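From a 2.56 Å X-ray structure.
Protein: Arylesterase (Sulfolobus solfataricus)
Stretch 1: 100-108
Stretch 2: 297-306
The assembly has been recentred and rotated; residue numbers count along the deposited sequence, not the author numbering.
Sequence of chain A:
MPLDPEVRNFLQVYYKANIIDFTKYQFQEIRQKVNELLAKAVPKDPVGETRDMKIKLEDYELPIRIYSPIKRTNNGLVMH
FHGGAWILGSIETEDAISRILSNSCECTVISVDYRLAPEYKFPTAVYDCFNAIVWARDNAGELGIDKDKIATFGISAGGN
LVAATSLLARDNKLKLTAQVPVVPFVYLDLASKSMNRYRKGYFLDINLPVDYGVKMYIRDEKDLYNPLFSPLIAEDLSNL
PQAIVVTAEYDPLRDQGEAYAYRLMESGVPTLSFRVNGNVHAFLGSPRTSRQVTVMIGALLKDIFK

Stretch 1, residues 100-108: ILSNSCECT
Stretch 2 (297-306) IGALLKDIFK

One salt bridge ties the two stretches together: Lys-302 NZ donates a hydrogen bond to Glu-106 OE2 at 3.0 Å. Lys-302 reaches it fully extended, t at all four chi angles, its aliphatic length passing Ser-104 O, which lies 3.9 Å from CD. Glu-106 is m, then t, with chi3 near 32°; its CA-to-CB bond points sideways, but the carboxylate comes nearer, and OE1 is hydrogen-bonded elsewhere in the structure.

Both backbones are mainly helical, 100-105 and 297-305, and both helices begin earlier in the chain. Their axes approach to 7.8 Å and cross at -45°, with N-to-C directions 45° apart. Such closeness depends on Gly-298. Its CA lies 4.4 Å from Cys-105 CA and 3.8 Å from Ser-104 CB; an ideal CB on Gly-298 would fall 2.3 Å from Ser-104 CB, a clash. Ser-104 is small, and its m rotamer turns the hydroxyl back into its own helix, where OG donates to Ile-100 O at 2.9 Å, satisfying this polar group locally.

Cys-105, also m, is compact enough to fit beside the glycine: its SG is 3.7 Å from both Gly-298 CA and Leu-301 CD1. One turn earlier, Leu-101 (t, p) extends CD1 to 4.1 Å from Ile-297 CG2 and 4.3 Å from Leu-301 CD1, an apolar cluster of branched side chains. Ile-297 and Leu-301 are both m, t.

Beyond Cys-105 the first helix ends. Glu-106 takes positive phi (60/44), and Cys-107 becomes extended (-151/172). Ser-102 secures the turn, its t rotamer placing OG 3.0 Å from Cys-107 O, to which it donates. Cys-107, p, points toward the second helix, with SG 3.9 Å from Phe-305 CE2 and 4.9 Å from the ring centroid, an oblique sulfur-aromatic contact. Phe-305 (m, chi2 -39°) thus extends the buried packing toward the second helix's C-terminal end.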

# COMPACT_ATOMS: atom_id res chain seq x y z
N ILE A 100 30.88 -13.27 5.58
CA ILE A 100 30.19 -12.55 6.65
C ILE A 100 29.19 -13.47 7.36
O ILE A 100 29.05 -13.40 8.59
CB ILE A 100 29.45 -11.33 6.12
CG1 ILE A 100 30.44 -10.31 5.54
CG2 ILE A 100 28.65 -10.64 7.22
CD1 ILE A 100 29.78 -9.29 4.62
N LEU A 101 28.52 -14.34 6.61
CA LEU A 101 27.50 -15.20 7.18
C LEU A 101 28.11 -16.22 8.13
O LEU A 101 27.59 -16.45 9.25
CB LEU A 101 26.69 -15.90 6.08
CG LEU A 101 25.51 -16.78 6.56
CD1 LEU A 101 24.41 -16.01 7.27
CD2 LEU A 101 24.98 -17.49 5.34
N SER A 102 29.20 -16.81 7.68
CA SER A 102 29.97 -17.77 8.46
C SER A 102 30.46 -17.17 9.79
O SER A 102 30.35 -17.79 10.83
CB SER A 102 31.17 -18.27 7.63
OG SER A 102 31.92 -19.27 8.32
N ASN A 103 31.01 -15.97 9.73
CA ASN A 103 31.55 -15.32 10.92
C ASN A 103 30.46 -14.92 11.89
O ASN A 103 30.65 -15.01 13.09
CB ASN A 103 32.37 -14.09 10.52
CG ASN A 103 33.70 -14.46 9.85
OD1 ASN A 103 34.21 -15.56 10.04
ND2 ASN A 103 34.26 -13.54 9.08
N SER A 104 29.31 -14.49 11.37
CA SER A 104 28.18 -14.06 12.19
C SER A 104 27.52 -15.27 12.84
O SER A 104 27.19 -15.24 14.02
CB SER A 104 27.14 -13.38 11.34
OG SER A 104 27.64 -12.19 10.79
N CYS A 105 27.32 -16.33 12.06
CA CYS A 105 26.79 -17.59 12.57
C CYS A 105 27.77 -18.30 13.50
O CYS A 105 27.35 -19.06 14.37
CB CYS A 105 26.50 -18.56 11.42
SG CYS A 105 25.09 -18.06 10.43
N GLU A 106 29.07 -18.07 13.28
CA GLU A 106 30.15 -18.76 13.97
C GLU A 106 30.05 -20.25 13.72
O GLU A 106 30.18 -21.09 14.64
CB GLU A 106 30.15 -18.42 15.46
CG GLU A 106 30.45 -16.95 15.71
CD GLU A 106 30.26 -16.53 17.15
OE1 GLU A 106 30.48 -17.38 18.06
OE2 GLU A 106 29.86 -15.35 17.37
N CYS A 107 29.80 -20.58 12.45
CA CYS A 107 29.63 -21.95 12.04
C CYS A 107 30.05 -22.13 10.60
O CYS A 107 30.28 -21.19 9.89
CB CYS A 107 28.17 -22.37 12.21
SG CYS A 107 27.08 -21.85 10.87
N THR A 108 30.09 -23.38 10.18
CA THR A 108 30.52 -23.75 8.84
C THR A 108 29.47 -23.40 7.79
O THR A 108 28.27 -23.57 8.00
CB THR A 108 30.70 -25.27 8.79
OG1 THR A 108 31.45 -25.71 9.95
CG2 THR A 108 31.37 -25.68 7.45
N ILE A 297 20.81 -11.92 10.20
CA ILE A 297 20.43 -13.29 9.92
C ILE A 297 21.34 -14.24 10.67
O ILE A 297 20.86 -15.23 11.21
CB ILE A 297 20.46 -13.56 8.42
CG1 ILE A 297 19.27 -12.89 7.72
CG2 ILE A 297 20.48 -15.06 8.11
CD1 ILE A 297 19.38 -12.82 6.19
N GLY A 298 22.65 -13.98 10.66
CA GLY A 298 23.62 -14.81 11.37
C GLY A 298 23.36 -14.90 12.87
O GLY A 298 23.45 -15.97 13.46
N ALA A 299 23.02 -13.77 13.47
CA ALA A 299 22.68 -13.73 14.89
C ALA A 299 21.46 -14.63 15.22
O ALA A 299 21.44 -15.30 16.25
CB ALA A 299 22.39 -12.30 15.33
N LEU A 300 20.46 -14.64 14.35
CA LEU A 300 19.29 -15.48 14.52
C LEU A 300 19.57 -16.94 14.31
O LEU A 300 19.10 -17.77 15.06
CB LEU A 300 18.16 -15.03 13.58
CG LEU A 300 17.58 -13.64 13.89
CD1 LEU A 300 16.59 -13.26 12.80
CD2 LEU A 300 16.94 -13.62 15.27
N LEU A 301 20.34 -17.26 13.27
CA LEU A 301 20.78 -18.66 13.05
C LEU A 301 21.64 -19.19 14.18
O LEU A 301 21.46 -20.32 14.65
CB LEU A 301 21.54 -18.79 11.76
CG LEU A 301 20.69 -18.63 10.49
CD1 LEU A 301 21.60 -18.61 9.28
CD2 LEU A 301 19.66 -19.76 10.34
N LYS A 302 22.58 -18.36 14.62
CA LYS A 302 23.43 -18.70 15.77
C LYS A 302 22.57 -19.03 16.99
O LYS A 302 22.82 -19.96 17.71
CB LYS A 302 24.34 -17.53 16.07
CG LYS A 302 25.22 -17.70 17.29
CD LYS A 302 25.97 -16.41 17.53
CE LYS A 302 26.68 -16.40 18.85
NZ LYS A 302 27.41 -15.11 19.02
N ASP A 303 21.52 -18.26 17.18
CA ASP A 303 20.57 -18.48 18.26
C ASP A 303 19.76 -19.75 18.10
O ASP A 303 19.47 -20.42 19.07
CB ASP A 303 19.62 -17.29 18.35
CG ASP A 303 19.04 -17.15 19.65
OD1 ASP A 303 18.13 -17.95 19.90
OD2 ASP A 303 19.50 -16.28 20.40
N ILE A 304 19.39 -20.10 16.89
CA ILE A 304 18.76 -21.39 16.64
C ILE A 304 19.74 -22.56 16.83
O ILE A 304 19.34 -23.61 17.27
CB ILE A 304 18.19 -21.44 15.21
CG1 ILE A 304 16.99 -20.50 15.09
CG2 ILE A 304 17.77 -22.85 14.81
CD1 ILE A 304 16.63 -20.14 13.66
N PHE A 305 21.01 -22.38 16.48
CA PHE A 305 22.03 -23.42 16.65
C PHE A 305 22.44 -23.67 18.08
O PHE A 305 22.79 -24.80 18.41
CB PHE A 305 23.28 -23.15 15.79
CG PHE A 305 23.04 -23.21 14.31
CD1 PHE A 305 22.18 -24.17 13.76
CD2 PHE A 305 23.67 -22.33 13.47
CE1 PHE A 305 21.96 -24.22 12.39
CE2 PHE A 305 23.46 -22.36 12.10
CZ PHE A 305 22.61 -23.31 11.55
N LYS A 306 22.41 -22.67 18.96
CA LYS A 306 22.44 -22.94 20.45
C LYS A 306 21.61 -24.19 20.84
O LYS A 306 22.00 -24.98 21.71
CB LYS A 306 21.89 -21.75 21.25